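Local atomic coordinates of succinate--CoA ligase subunit alpha (Campylobacter jejuni, PDB entry 6MEL), a protein that forms the alpha subunit of a two-subunit CoA ligase, pairing a Rossmann-like CoA-binding domain with a second alpha/beta CoA-ligase domain. Residues 110-114 with 115-119; 184-187 with 188-192; 218-221 with 222-226; 238-241 with 242-245; 280-283 with 284-287. All coordinates share one frame; numbering follows the deposited sequence.

Interaction 1: residues 110-114 with 115-119; sequences QYANK and KGMKI
Tyr-111 and Lys-115, one helical turn apart, run side by side with their side chains pointing the same way. The tyrosine's chi1 of -170° sets its ring beside the lysine, whose chain folds at chi2 and chi3 over one ring face; Lys-115 CG is 3.9 Å from the centroid of the Tyr-111 ring, a CH-pi contact, and Lys-115 CD lies by the CZ end of the ring, near the hydroxyl. The phenol OH has its hydrogen bond with Asp-87, while Tyr-111 O accepts an i to i+4 helical bond from Lys-115 N at 2.9 Å. Ala-112, buried, presents its methyl to the returning chain: its CB is 3.7 Å from Ile-119 CD1 and 3.9 Å from Met-117 CE. Its carbonyl O takes the 2.9 Å bond from Met-117 N, which arrives tilted from the carbonyl plane. Asn-113 contributes twice. Its O receives Gly-116 N at 3.2 Å from above the carbonyl plane, and through a water that donates to Asn-113 OD1 and to Met-117 O its side chain is tied to the departing backbone. Lys-114 follows on the exposed side, the end of its chain leading away from the turn. Gly-116 has positive phi (80°), which reverses the chain, and Met-117 then drops its side chain against helix 78-87. The two bonds running back into the last turn of helix 102-115 make a Schellman motif, here closing the helix of a beta-alpha-beta unit and delivering the chain into strand 118-120, outermost in this chain's Rossmann-like sheet.

Interaction 2: residues 184-187 with 188-192; sequences IGLA and YKELL
Glu-190 OE1 accepts the backbone N-H of Ala-187 at 3.0 Å, across the first turn of helix 188-197. The N-H comes from above the carboxylate plane, 53° out of it, and the bond is fairly straight at hydrogen, 154°. The glutamate reaches back because its chain bends at chi2 (87°), which curls the carboxylate toward the start of the helix instead of out along it. Its other oxygen, Glu-190 OE2, lies 2.7 Å from a water that can link it to Gly-185 O, though this water has more acceptors in reach than protons to give. The aliphatic part of the same side chain is used too: Leu-186 CD2 rests on Glu-190 CB at 3.8 Å and on CG just beyond, the two chains crossing at a slant. Leu-186 CD1 turns to Leu-191 CD2, a looser apolar contact at 4.3 Å. The first helical bond runs from Leu-191 N to Ala-187 O (3.2 Å), and the CB, CG and CD1 of Leu-191 crowd round that same oxygen. Beyond its CB, which touches Ala-187, Tyr-188 heads for the interior, where its OH bonds Ile-207 O and its side chain packs against helix 214-225. Ala-187 is the N-cap, and Glu-190, the third helical residue, bonds back to its N-H: one half of a capping box, whose other half an alanine N-cap cannot return.

Interaction 3: residues 218-221 with 222-226; sequences AAKF and IKENI
Phe-221, Ile-222 and Ile-226 form the tightly packed side of the last turns of helix 214-225, the crossover helix of a beta-alpha-beta unit between strands 203-209 and 230-235. All three turn to helix 188-197, where Phe-221 touches Lys-189 and Ile-222 touches Leu-192. Ile-226 meets the phenyl ring, its CG1 lying 3.8 Å from Phe-221 CE2. Along the backbone, Ile-222 N bonds Ala-218 O at 2.8 Å, and CG1 of Ile-222 folds down against that same oxygen. From the exposed side Asn-225 covers one face of the ring: amide and ring planes are 25° apart, with ND2 3.4 Å above the plane of the Phe-221 ring and shifted toward its rim, and CB of Asn-225 adds a CH-pi contact to the same ring. Lys-220 and Glu-224 are looser and exposed. They slant across each other with the lysine's methylenes against the glutamate carboxylate, Lys-220 CG being 3.6 Å from Glu-224 OE2. The charged ends stay apart: NZ of Lys-220 is 4.2 Å from OE2 of Glu-224, too far for a salt bridge, though the opposite charges probably still attract. Phe-221 O takes two bonds from one residue. Asn-225 N gives it a weak one, whereas Asn-225 ND2 donates to that oxygen at 3.0 Å, in the carbonyl plane and on a lone pair.

Interaction 4: residues 238-241 with 242-245; sequences TAPK and GKRM
Ala-239 and Pro-240 face Met-245 across the loop, and their contacts are apolar. Ala-239 CB lies 3.9 Å from Met-245 CG, and Pro-240 CD is the same distance, 3.9 Å, from Met-245 SD, the methyl CE lying near both residues. The methionine achieves this by doubling back on itself: chi2 (-60°) and chi3 (-70°) both turn the chain, so that its sulfur and methyl curl toward the proline ring. The adjacent ring carbon, Pro-240 CG, stands 4.1 Å from Lys-243 CB, the two side chains crossing at a slant. These residues are drawn together by a type II beta turn running from Pro-240 to Lys-243, with Lys-241 and Gly-242 at its corners and Gly-242 at positive phi (70°). The mouth of this turn is bridged by water, not by a direct backbone bond: Pro-240 O and Lys-243 N are 3.9 Å apart. A single water donates to Pro-240 O at 2.6 Å and to Lys-243 O at 2.6 Å, joining the two carbonyls at the ends of the turn. Further out, Met-245 and Ala-239 both lean on Ile-210, and Gly-242 pairs through its backbone with Val-252, which also touches Lys-241. The end of Lys-243 leads away from the turn, and its NZ forms a salt bridge with an acidic side chain of another protein chain, while an aromatic side chain of that partner packs on Met-245 and an acidic one bonds Thr-238 OG1.

Interaction 5: residues 280-283 with 284-287; sequences IGEE and IQKI
This is an i to i+3 and i+4 contact within helix 280-288, near the carboxyl end of the chain, combining a regular helical backbone with one salt bridge at the border of its exposed side. Glu-283 and Lys-286 form that bridge: OE1 of Glu-283 is 2.9 Å from Lys-286 NZ, which approaches on the syn side and 21° out of the carboxylate plane. The glutamate chain, bent at chi2 (69°), swings its carboxylate along the helix toward the lysine, which is slightly bent at chi3 and chi4; Glu-283 also touches Val-231 and Val-274. Neighbouring Glu-282 is turned to another partner, a salt bridge from its OE2 to a basic side chain of another protein chain. Gln-285 lies beside it, its OE1 4.1 Å from Glu-282 CG and its amide plane perpendicular to the carboxylate. The spine is held by bonds from Ile-284 N to Ile-280 O at 3.2 Å, from Gln-285 N to Gly-281 O at 3.1 Å, and from Lys-286 N to Glu-282 O at 2.9 Å. Ile-287 adds its N-H to Glu-283 O and lays CG1 beside that oxygen at 3.5 Å. Apolar chemistry governs the inner side, where Ile-280 and Ile-284 pack on strands 203-209 and 230-235, Ile-287 rests on Val-231, and Ile-280 also meets helix 156-167, whose Gln-164 receives the Gly-281 N-H.

Overall arrangement
Interactions 1 and 2 meet directly: Ile-119 O probably accepts from Leu-186 N at 2.8 Å, so the first sheet is joined to the loop leading into helix 188-197. Interaction 2 is the most buried and in turn packs on interaction 3, through Leu-192 against Ile-222 and Ile-226, setting neighbouring helices side by side. Interactions 1, 3 and 5 are partly buried and interaction 4 is a surface loop; 4 and 5 touch none of the others. Interaction 1 closes a helix with a Schellman motif and interaction 2 opens one at its N-cap. Interaction 3 lays an amide over a ring along a helix, interaction 5 uses an in-helix salt bridge, and interaction 4 a water-bridged turn.

Interaction 1: residues 110-114 with 115-119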
loop_
_atom_site.group_PDB
_atom_site.type_symbol
_atom_site.label_atom_id
_atom_site.label_comp_id
_atom_site.label_asym_id
_atom_site.label_seq_id
_atom_site.Cartn_x
_atom_site.Cartn_y
_atom_site.Cartn_z
ATOM N N GLN A 110 9.506 -10.649 -12.415
ATOM C CA GLN A 110 10.521 -10.695 -13.467
ATOM C C GLN A 110 10.652 -12.153 -13.941
ATOM O O GLN A 110 10.724 -12.426 -15.132
ATOM C CB GLN A 110 11.891 -10.195 -12.988
ATOM C CG GLN A 110 12.024 -8.683 -12.852
ATOM C CD GLN A 110 13.480 -8.277 -12.938
ATOM O OE1 GLN A 110 14.376 -9.117 -12.999
ATOM N NE2 GLN A 110 13.735 -6.980 -12.979
ATOM N N TYR A 111 10.601 -13.111 -13.010
ATOM C CA TYR A 111 10.738 -14.517 -13.412
ATOM C C TYR A 111 9.489 -14.977 -14.177
ATOM O O TYR A 111 9.577 -15.631 -15.216
ATOM C CB TYR A 111 11.086 -15.410 -12.223
ATOM C CG TYR A 111 11.470 -16.807 -12.647
ATOM C CD1 TYR A 111 12.610 -17.033 -13.412
ATOM C CD2 TYR A 111 10.720 -17.906 -12.293
ATOM C CE1 TYR A 111 12.966 -18.297 -13.838
ATOM C CE2 TYR A 111 11.092 -19.193 -12.673
ATOM C CZ TYR A 111 12.214 -19.394 -13.459
ATOM O OH TYR A 111 12.643 -20.640 -13.827
ATOM N N ALA A 112 8.309 -14.631 -13.668
ATOM C CA ALA A 112 7.058 -14.939 -14.350
ATOM C C ALA A 112 7.073 -14.372 -15.775
ATOM O O ALA A 112 6.733 -15.072 -16.713
ATOM C CB ALA A 112 5.904 -14.411 -13.567
ATOM N N ASN A 113 7.501 -13.114 -15.925
ATOM C CA ASN A 113 7.586 -12.494 -17.252
ATOM C C ASN A 113 8.462 -13.330 -18.171
ATOM O O ASN A 113 8.088 -13.583 -19.283
ATOM C CB ASN A 113 8.147 -11.072 -17.200
ATOM C CG ASN A 113 7.211 -10.070 -16.541
ATOM O OD1 ASN A 113 6.019 -10.308 -16.392
ATOM N ND2 ASN A 113 7.746 -8.917 -16.200
ATOM N N LYS A 114 9.636 -13.741 -17.696
ATOM C CA LYS A 114 10.542 -14.465 -18.536
ATOM C C LYS A 114 9.927 -15.813 -18.927
ATOM O O LYS A 114 10.074 -16.256 -20.046
ATOM C CB LYS A 114 11.873 -14.744 -17.841
ATOM C CG LYS A 114 12.785 -15.613 -18.702
ATOM C CD LYS A 114 14.184 -15.733 -18.205
ATOM C CE LYS A 114 14.372 -16.887 -17.277
ATOM N NZ LYS A 114 15.803 -17.093 -16.995
ATOM N N LYS A 115 9.230 -16.470 -18.011
ATOM C CA LYS A 115 8.654 -17.797 -18.339
ATOM C C LYS A 115 7.336 -17.693 -19.126
ATOM O O LYS A 115 6.806 -18.706 -19.513
ATOM C CB LYS A 115 8.432 -18.599 -17.055
ATOM C CG LYS A 115 9.700 -18.779 -16.222
ATOM C CD LYS A 115 10.836 -19.467 -16.948
ATOM C CE LYS A 115 10.401 -20.809 -17.512
ATOM N NZ LYS A 115 11.563 -21.483 -18.114
ATOM N N GLY A 116 6.789 -16.486 -19.319
ATOM C CA GLY A 116 5.478 -16.310 -20.007
ATOM C C GLY A 116 4.279 -16.570 -19.097
ATOM O O GLY A 116 3.241 -16.884 -19.574
ATOM N N MET A 117 4.424 -16.475 -17.770
ATOM C CA MET A 117 3.284 -16.641 -16.859
ATOM C C MET A 117 2.702 -15.263 -16.551
ATOM O O MET A 117 3.408 -14.372 -16.147
ATOM C CB MET A 117 3.681 -17.286 -15.523
ATOM C CG MET A 117 2.503 -17.615 -14.639
ATOM S SD MET A 117 2.998 -18.537 -13.162
ATOM C CE MET A 117 3.544 -17.128 -12.199
ATOM N N LYS A 118 1.384 -15.115 -16.694
ATOM C CA LYS A 118 0.719 -13.906 -16.259
ATOM C C LYS A 118 0.285 -14.060 -14.816
ATOM O O LYS A 118 -0.007 -15.172 -14.354
ATOM C CB LYS A 118 -0.498 -13.677 -17.146
ATOM C CG LYS A 118 -0.209 -13.581 -18.643
ATOM C CD LYS A 118 -1.533 -13.901 -19.370
ATOM C CE LYS A 118 -1.792 -13.124 -20.637
ATOM N NZ LYS A 118 -1.302 -13.876 -21.808
ATOM N N ILE A 119 0.190 -12.934 -14.125
ATOM C CA ILE A 119 -0.241 -12.891 -12.731
ATOM C C ILE A 119 -1.468 -11.991 -12.615
ATOM O O ILE A 119 -1.571 -10.949 -13.282
ATOM C CB ILE A 119 0.909 -12.352 -11.857
ATOM C CG1 ILE A 119 2.128 -13.271 -11.827
ATOM C CG2 ILE A 119 0.428 -12.025 -10.452
ATOM C CD1 ILE A 119 3.412 -12.552 -11.474
HETATM O O HOH W 1 4.025 -11.738 -15.256
#

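Interaction 2: residues 184-187 with 188-192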
loop_
_atom_site.group_PDB
_atom_site.type_symbol
_atom_site.label_atom_id
_atom_site.label_comp_id
_atom_site.label_asym_id
_atom_site.label_seq_id
_atom_site.Cartn_x
_atom_site.Cartn_y
_atom_site.Cartn_z
ATOM N N ILE A 184 1.844 -5.276 -9.263
ATOM C CA ILE A 184 0.819 -6.221 -9.561
ATOM C C ILE A 184 1.117 -6.794 -10.937
ATOM O O ILE A 184 2.127 -6.473 -11.541
ATOM C CB ILE A 184 -0.572 -5.558 -9.492
ATOM C CG1 ILE A 184 -0.671 -4.328 -10.396
ATOM C CG2 ILE A 184 -0.954 -5.215 -8.047
ATOM C CD1 ILE A 184 -2.085 -3.857 -10.612
ATOM N N GLY A 185 0.249 -7.687 -11.399
ATOM C CA GLY A 185 0.441 -8.347 -12.660
ATOM C C GLY A 185 -0.342 -7.676 -13.767
ATOM O O GLY A 185 -0.129 -6.483 -14.063
ATOM N N LEU A 186 -1.226 -8.443 -14.402
ATOM C CA LEU A 186 -2.096 -7.896 -15.419
ATOM C C LEU A 186 -2.855 -6.687 -14.841
ATOM O O LEU A 186 -3.333 -6.699 -13.688
ATOM C CB LEU A 186 -3.096 -8.961 -15.873
ATOM C CG LEU A 186 -2.535 -10.191 -16.573
ATOM C CD1 LEU A 186 -3.643 -11.187 -16.853
ATOM C CD2 LEU A 186 -1.817 -9.833 -17.859
ATOM N N ALA A 187 -2.987 -5.634 -15.646
ATOM C CA ALA A 187 -3.711 -4.442 -15.215
ATOM C C ALA A 187 -4.658 -3.942 -16.325
ATOM O O ALA A 187 -5.165 -4.715 -17.097
ATOM C CB ALA A 187 -2.699 -3.415 -14.786
ATOM N N TYR A 188 -4.869 -2.629 -16.410
ATOM C CA TYR A 188 -5.915 -2.065 -17.257
ATOM C C TYR A 188 -5.624 -2.355 -18.730
ATOM O O TYR A 188 -6.504 -2.806 -19.460
ATOM C CB TYR A 188 -6.061 -0.551 -17.012
ATOM C CG TYR A 188 -6.380 -0.242 -15.577
ATOM C CD1 TYR A 188 -7.610 -0.572 -15.030
ATOM C CD2 TYR A 188 -5.413 0.278 -14.727
ATOM C CE1 TYR A 188 -7.883 -0.369 -13.692
ATOM C CE2 TYR A 188 -5.677 0.496 -13.389
ATOM C CZ TYR A 188 -6.920 0.187 -12.871
ATOM O OH TYR A 188 -7.193 0.462 -11.555
ATOM N N LYS A 189 -4.398 -2.105 -19.187
ATOM C CA LYS A 189 -4.113 -2.191 -20.642
ATOM C C LYS A 189 -4.366 -3.598 -21.167
ATOM O O LYS A 189 -5.034 -3.756 -22.166
ATOM C CB LYS A 189 -2.653 -1.873 -20.956
ATOM C CG LYS A 189 -2.313 -0.407 -20.801
ATOM C CD LYS A 189 -0.855 -0.097 -21.092
ATOM C CE LYS A 189 -0.724 1.406 -21.250
ATOM N NZ LYS A 189 0.697 1.818 -21.293
ATOM N N GLU A 190 -3.805 -4.603 -20.484
ATOM C CA GLU A 190 -3.886 -5.991 -20.928
ATOM C C GLU A 190 -5.338 -6.471 -20.873
ATOM O O GLU A 190 -5.822 -7.134 -21.795
ATOM C CB GLU A 190 -3.040 -6.912 -20.047
ATOM C CG GLU A 190 -1.548 -6.585 -20.064
ATOM C CD GLU A 190 -1.025 -5.537 -19.074
ATOM O OE1 GLU A 190 -1.797 -4.810 -18.310
ATOM O OE2 GLU A 190 0.198 -5.452 -19.037
ATOM N N LEU A 191 -6.042 -6.141 -19.783
ATOM C CA LEU A 191 -7.382 -6.634 -19.605
ATOM C C LEU A 191 -8.375 -5.875 -20.489
ATOM O O LEU A 191 -9.332 -6.466 -21.000
ATOM C CB LEU A 191 -7.749 -6.565 -18.124
ATOM C CG LEU A 191 -6.934 -7.516 -17.248
ATOM C CD1 LEU A 191 -7.277 -7.339 -15.784
ATOM C CD2 LEU A 191 -7.187 -8.947 -17.652
ATOM N N LEU A 192 -8.170 -4.574 -20.683
ATOM C CA LEU A 192 -9.027 -3.817 -21.628
ATOM C C LEU A 192 -8.886 -4.404 -23.042
ATOM O O LEU A 192 -9.900 -4.573 -23.731
ATOM C CB LEU A 192 -8.673 -2.333 -21.620
ATOM C CG LEU A 192 -9.093 -1.529 -20.403
ATOM C CD1 LEU A 192 -8.320 -0.235 -20.336
ATOM C CD2 LEU A 192 -10.578 -1.220 -20.415
HETATM O O HOH W 2 0.913 -5.956 -16.479
#

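Interaction 3: residues 218-221 with 222-226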
loop_
_atom_site.group_PDB
_atom_site.type_symbol
_atom_site.label_atom_id
_atom_site.label_comp_id
_atom_site.label_asym_id
_atom_site.label_seq_id
_atom_site.Cartn_x
_atom_site.Cartn_y
_atom_site.Cartn_z
ATOM N N ALA A 218 -3.404 4.502 -18.778
ATOM C CA ALA A 218 -4.532 3.785 -19.411
ATOM C C ALA A 218 -5.393 4.732 -20.272
ATOM O O ALA A 218 -6.023 4.304 -21.207
ATOM C CB ALA A 218 -5.410 3.115 -18.380
ATOM N N ALA A 219 -5.426 6.009 -19.939
ATOM C CA ALA A 219 -6.372 6.932 -20.571
ATOM C C ALA A 219 -6.053 7.085 -22.073
ATOM O O ALA A 219 -6.892 6.879 -22.935
ATOM C CB ALA A 219 -6.345 8.240 -19.863
ATOM N N LYS A 220 -4.798 7.371 -22.379
ATOM C CA LYS A 220 -4.375 7.528 -23.749
ATOM C C LYS A 220 -4.505 6.199 -24.489
ATOM O O LYS A 220 -4.963 6.152 -25.619
ATOM C CB LYS A 220 -2.922 7.971 -23.793
ATOM C CG LYS A 220 -2.438 8.288 -25.195
ATOM C CD LYS A 220 -0.954 8.332 -25.241
ATOM C CE LYS A 220 -0.464 9.641 -25.804
ATOM N NZ LYS A 220 0.859 9.408 -26.420
ATOM N N PHE A 221 -4.099 5.120 -23.817
ATOM C CA PHE A 221 -4.214 3.813 -24.360
ATOM C C PHE A 221 -5.665 3.534 -24.783
ATOM O O PHE A 221 -5.881 2.942 -25.835
ATOM C CB PHE A 221 -3.695 2.779 -23.371
ATOM C CG PHE A 221 -3.898 1.364 -23.827
ATOM C CD1 PHE A 221 -2.932 0.732 -24.599
ATOM C CD2 PHE A 221 -5.075 0.691 -23.546
ATOM C CE1 PHE A 221 -3.140 -0.567 -25.052
ATOM C CE2 PHE A 221 -5.281 -0.606 -23.999
ATOM C CZ PHE A 221 -4.308 -1.231 -24.740
ATOM N N ILE A 222 -6.643 3.860 -23.931
ATOM C CA ILE A 222 -8.067 3.650 -24.247
ATOM C C ILE A 222 -8.434 4.421 -25.537
ATOM O O ILE A 222 -8.999 3.864 -26.492
ATOM C CB ILE A 222 -8.956 4.011 -23.041
ATOM C CG1 ILE A 222 -8.863 2.929 -21.959
ATOM C CG2 ILE A 222 -10.407 4.223 -23.465
ATOM C CD1 ILE A 222 -9.187 3.432 -20.580
ATOM N N LYS A 223 -8.091 5.707 -25.571
ATOM C CA LYS A 223 -8.397 6.536 -26.720
ATOM C C LYS A 223 -7.885 5.880 -28.007
ATOM O O LYS A 223 -8.588 5.814 -28.959
ATOM C CB LYS A 223 -7.746 7.911 -26.554
ATOM C CG LYS A 223 -8.031 8.888 -27.692
ATOM C CD LYS A 223 -9.491 9.234 -27.773
ATOM C CE LYS A 223 -9.715 10.446 -28.650
ATOM N NZ LYS A 223 -11.022 10.358 -29.337
ATOM N N GLU A 224 -6.653 5.377 -27.983
ATOM C CA GLU A 224 -5.989 4.863 -29.148
ATOM C C GLU A 224 -6.396 3.419 -29.469
ATOM O O GLU A 224 -6.247 3.018 -30.595
ATOM C CB GLU A 224 -4.473 5.001 -28.996
ATOM C CG GLU A 224 -4.008 6.418 -29.296
ATOM C CD GLU A 224 -2.607 6.803 -28.839
ATOM O OE1 GLU A 224 -1.815 5.901 -28.516
ATOM O OE2 GLU A 224 -2.310 8.021 -28.799
ATOM N N ASN A 225 -6.889 2.625 -28.514
ATOM C CA ASN A 225 -6.986 1.183 -28.798
ATOM C C ASN A 225 -8.347 0.574 -28.467
ATOM O O ASN A 225 -8.602 -0.527 -28.890
ATOM C CB ASN A 225 -5.917 0.389 -28.052
ATOM C CG ASN A 225 -4.529 0.804 -28.462
ATOM O OD1 ASN A 225 -4.019 0.317 -29.454
ATOM N ND2 ASN A 225 -3.936 1.743 -27.754
ATOM N N ILE A 226 -9.156 1.219 -27.629
ATOM C CA ILE A 226 -10.335 0.578 -27.073
ATOM C C ILE A 226 -11.555 1.374 -27.539
ATOM O O ILE A 226 -11.773 2.493 -27.080
ATOM C CB ILE A 226 -10.244 0.533 -25.531
ATOM C CG1 ILE A 226 -8.936 -0.101 -25.053
ATOM C CG2 ILE A 226 -11.444 -0.168 -24.926
ATOM C CD1 ILE A 226 -8.844 -1.587 -25.314
#

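Interaction 4: residues 238-241 with 242-245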
loop_
_atom_site.group_PDB
_atom_site.type_symbol
_atom_site.label_atom_id
_atom_site.label_comp_id
_atom_site.label_asym_id
_atom_site.label_seq_id
_atom_site.Cartn_x
_atom_site.Cartn_y
_atom_site.Cartn_z
ATOM N N THR A 238 -10.427 12.216 -1.560
ATOM C CA THR A 238 -10.337 12.870 -0.260
ATOM C C THR A 238 -9.150 12.331 0.534
ATOM O O THR A 238 -8.968 12.715 1.673
ATOM C CB THR A 238 -11.619 12.649 0.547
ATOM O OG1 THR A 238 -11.885 11.235 0.638
ATOM C CG2 THR A 238 -12.814 13.318 -0.100
ATOM N N ALA A 239 -8.322 11.459 -0.058
ATOM C CA ALA A 239 -7.174 10.921 0.712
ATOM C C ALA A 239 -6.133 12.021 0.955
ATOM O O ALA A 239 -5.813 12.784 0.053
ATOM C CB ALA A 239 -6.569 9.712 0.025
ATOM N N PRO A 240 -5.545 12.122 2.157
ATOM C CA PRO A 240 -4.412 13.021 2.384
ATOM C C PRO A 240 -3.171 12.500 1.651
ATOM O O PRO A 240 -3.081 11.317 1.380
ATOM C CB PRO A 240 -4.183 12.992 3.900
ATOM C CG PRO A 240 -4.812 11.702 4.371
ATOM C CD PRO A 240 -5.877 11.329 3.353
ATOM N N LYS A 241 -2.273 13.412 1.283
ATOM C CA LYS A 241 -1.098 13.115 0.549
ATOM C C LYS A 241 -0.153 12.354 1.461
ATOM O O LYS A 241 -0.120 12.639 2.621
ATOM C CB LYS A 241 -0.339 14.396 0.182
ATOM C CG LYS A 241 -0.948 15.315 -0.867
ATOM C CD LYS A 241 0.085 16.316 -1.455
ATOM C CE LYS A 241 1.392 15.692 -1.962
ATOM N NZ LYS A 241 1.299 15.033 -3.306
ATOM N N GLY A 242 0.659 11.458 0.902
ATOM C CA GLY A 242 1.757 10.860 1.640
ATOM C C GLY A 242 1.311 9.905 2.732
ATOM O O GLY A 242 2.095 9.576 3.581
ATOM N N LYS A 243 0.064 9.431 2.695
ATOM C CA LYS A 243 -0.461 8.515 3.748
ATOM C C LYS A 243 -1.055 7.252 3.110
ATOM O O LYS A 243 -1.890 7.357 2.215
ATOM C CB LYS A 243 -1.575 9.227 4.523
ATOM C CG LYS A 243 -1.220 9.686 5.911
ATOM C CD LYS A 243 -1.182 8.495 6.814
ATOM C CE LYS A 243 -1.087 8.883 8.270
ATOM N NZ LYS A 243 -0.206 7.927 8.974
ATOM N N ARG A 244 -0.655 6.084 3.594
ATOM C CA ARG A 244 -1.196 4.809 3.141
ATOM C C ARG A 244 -2.654 4.662 3.596
ATOM O O ARG A 244 -2.965 4.804 4.768
ATOM C CB ARG A 244 -0.344 3.662 3.681
ATOM C CG ARG A 244 -0.868 2.267 3.354
ATOM C CD ARG A 244 -0.010 1.105 3.857
ATOM N NE ARG A 244 0.131 1.123 5.316
ATOM C CZ ARG A 244 -0.785 0.706 6.234
ATOM N NH1 ARG A 244 -1.938 0.135 5.889
ATOM N NH2 ARG A 244 -0.539 0.884 7.527
ATOM N N MET A 245 -3.543 4.430 2.634
ATOM C CA MET A 245 -4.968 4.217 2.873
ATOM C C MET A 245 -5.295 2.713 2.762
ATOM O O MET A 245 -5.876 2.214 1.782
ATOM C CB MET A 245 -5.774 5.072 1.904
ATOM C CG MET A 245 -5.297 6.560 1.891
ATOM S SD MET A 245 -5.429 7.431 3.539
ATOM C CE MET A 245 -7.199 7.466 3.477
HETATM O O HOH W 3 -1.904 9.232 0.355
#

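Interaction 5: residues 280-283 with 284-287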
loop_
_atom_site.group_PDB
_atom_site.type_symbol
_atom_site.label_atom_id
_atom_site.label_comp_id
_atom_site.label_asym_id
_atom_site.label_seq_id
_atom_site.Cartn_x
_atom_site.Cartn_y
_atom_site.Cartn_z
ATOM N N ILE A 280 -22.085 4.239 -10.425
ATOM C CA ILE A 280 -21.424 3.442 -11.444
ATOM C C ILE A 280 -22.464 2.698 -12.299
ATOM O O ILE A 280 -22.337 2.660 -13.540
ATOM C CB ILE A 280 -20.399 2.481 -10.810
ATOM C CG1 ILE A 280 -19.284 3.258 -10.097
ATOM C CG2 ILE A 280 -19.813 1.514 -11.833
ATOM C CD1 ILE A 280 -18.431 2.381 -9.174
ATOM N N GLY A 281 -23.425 2.036 -11.644
ATOM C CA GLY A 281 -24.527 1.377 -12.350
ATOM C C GLY A 281 -25.278 2.355 -13.262
ATOM O O GLY A 281 -25.554 2.069 -14.409
ATOM N N GLU A 282 -25.581 3.538 -12.737
ATOM C CA GLU A 282 -26.302 4.527 -13.498
ATOM C C GLU A 282 -25.511 4.916 -14.748
ATOM O O GLU A 282 -26.119 5.169 -15.790
ATOM C CB GLU A 282 -26.596 5.762 -12.666
ATOM C CG GLU A 282 -27.714 5.553 -11.658
ATOM C CD GLU A 282 -28.182 6.871 -11.033
ATOM O OE1 GLU A 282 -27.865 7.932 -11.604
ATOM O OE2 GLU A 282 -28.783 6.841 -9.947
ATOM N N GLU A 283 -24.170 4.977 -14.650
ATOM C CA GLU A 283 -23.379 5.380 -15.806
ATOM C C GLU A 283 -23.506 4.327 -16.904
ATOM O O GLU A 283 -23.637 4.651 -18.095
ATOM C CB GLU A 283 -21.910 5.618 -15.456
ATOM C CG GLU A 283 -21.161 6.405 -16.495
ATOM C CD GLU A 283 -21.563 7.872 -16.606
ATOM O OE1 GLU A 283 -22.364 8.331 -15.785
ATOM O OE2 GLU A 283 -21.111 8.513 -17.543
ATOM N N ILE A 284 -23.465 3.061 -16.513
ATOM C CA ILE A 284 -23.656 1.991 -17.464
ATOM C C ILE A 284 -25.043 2.100 -18.148
ATOM O O ILE A 284 -25.151 1.875 -19.362
ATOM C CB ILE A 284 -23.430 0.633 -16.782
ATOM C CG1 ILE A 284 -21.925 0.346 -16.556
ATOM C CG2 ILE A 284 -24.096 -0.486 -17.548
ATOM C CD1 ILE A 284 -21.099 0.176 -17.798
ATOM N N GLN A 285 -26.096 2.398 -17.393
ATOM C CA GLN A 285 -27.450 2.609 -17.966
ATOM C C GLN A 285 -27.463 3.777 -18.962
ATOM O O GLN A 285 -28.052 3.653 -20.008
ATOM C CB GLN A 285 -28.470 2.948 -16.896
ATOM C CG GLN A 285 -28.715 1.812 -15.927
ATOM C CD GLN A 285 -29.808 2.259 -14.994
ATOM O OE1 GLN A 285 -29.562 2.668 -13.866
ATOM N NE2 GLN A 285 -31.013 2.309 -15.535
ATOM N N LYS A 286 -26.787 4.881 -18.647
ATOM C CA LYS A 286 -26.664 5.968 -19.602
ATOM C C LYS A 286 -26.081 5.473 -20.916
ATOM O O LYS A 286 -26.497 5.918 -21.992
ATOM C CB LYS A 286 -25.731 7.075 -19.126
ATOM C CG LYS A 286 -26.323 8.055 -18.132
ATOM C CD LYS A 286 -25.478 9.327 -18.092
ATOM C CE LYS A 286 -25.462 10.009 -16.735
ATOM N NZ LYS A 286 -24.107 10.561 -16.432
ATOM N N ILE A 287 -25.040 4.634 -20.818
ATOM C CA ILE A 287 -24.305 4.244 -21.983
ATOM C C ILE A 287 -25.127 3.239 -22.789
ATOM O O ILE A 287 -25.255 3.385 -23.982
ATOM C CB ILE A 287 -22.915 3.691 -21.607
ATOM C CG1 ILE A 287 -21.967 4.800 -21.136
ATOM C CG2 ILE A 287 -22.307 2.896 -22.750
ATOM C CD1 ILE A 287 -20.828 4.274 -20.301
#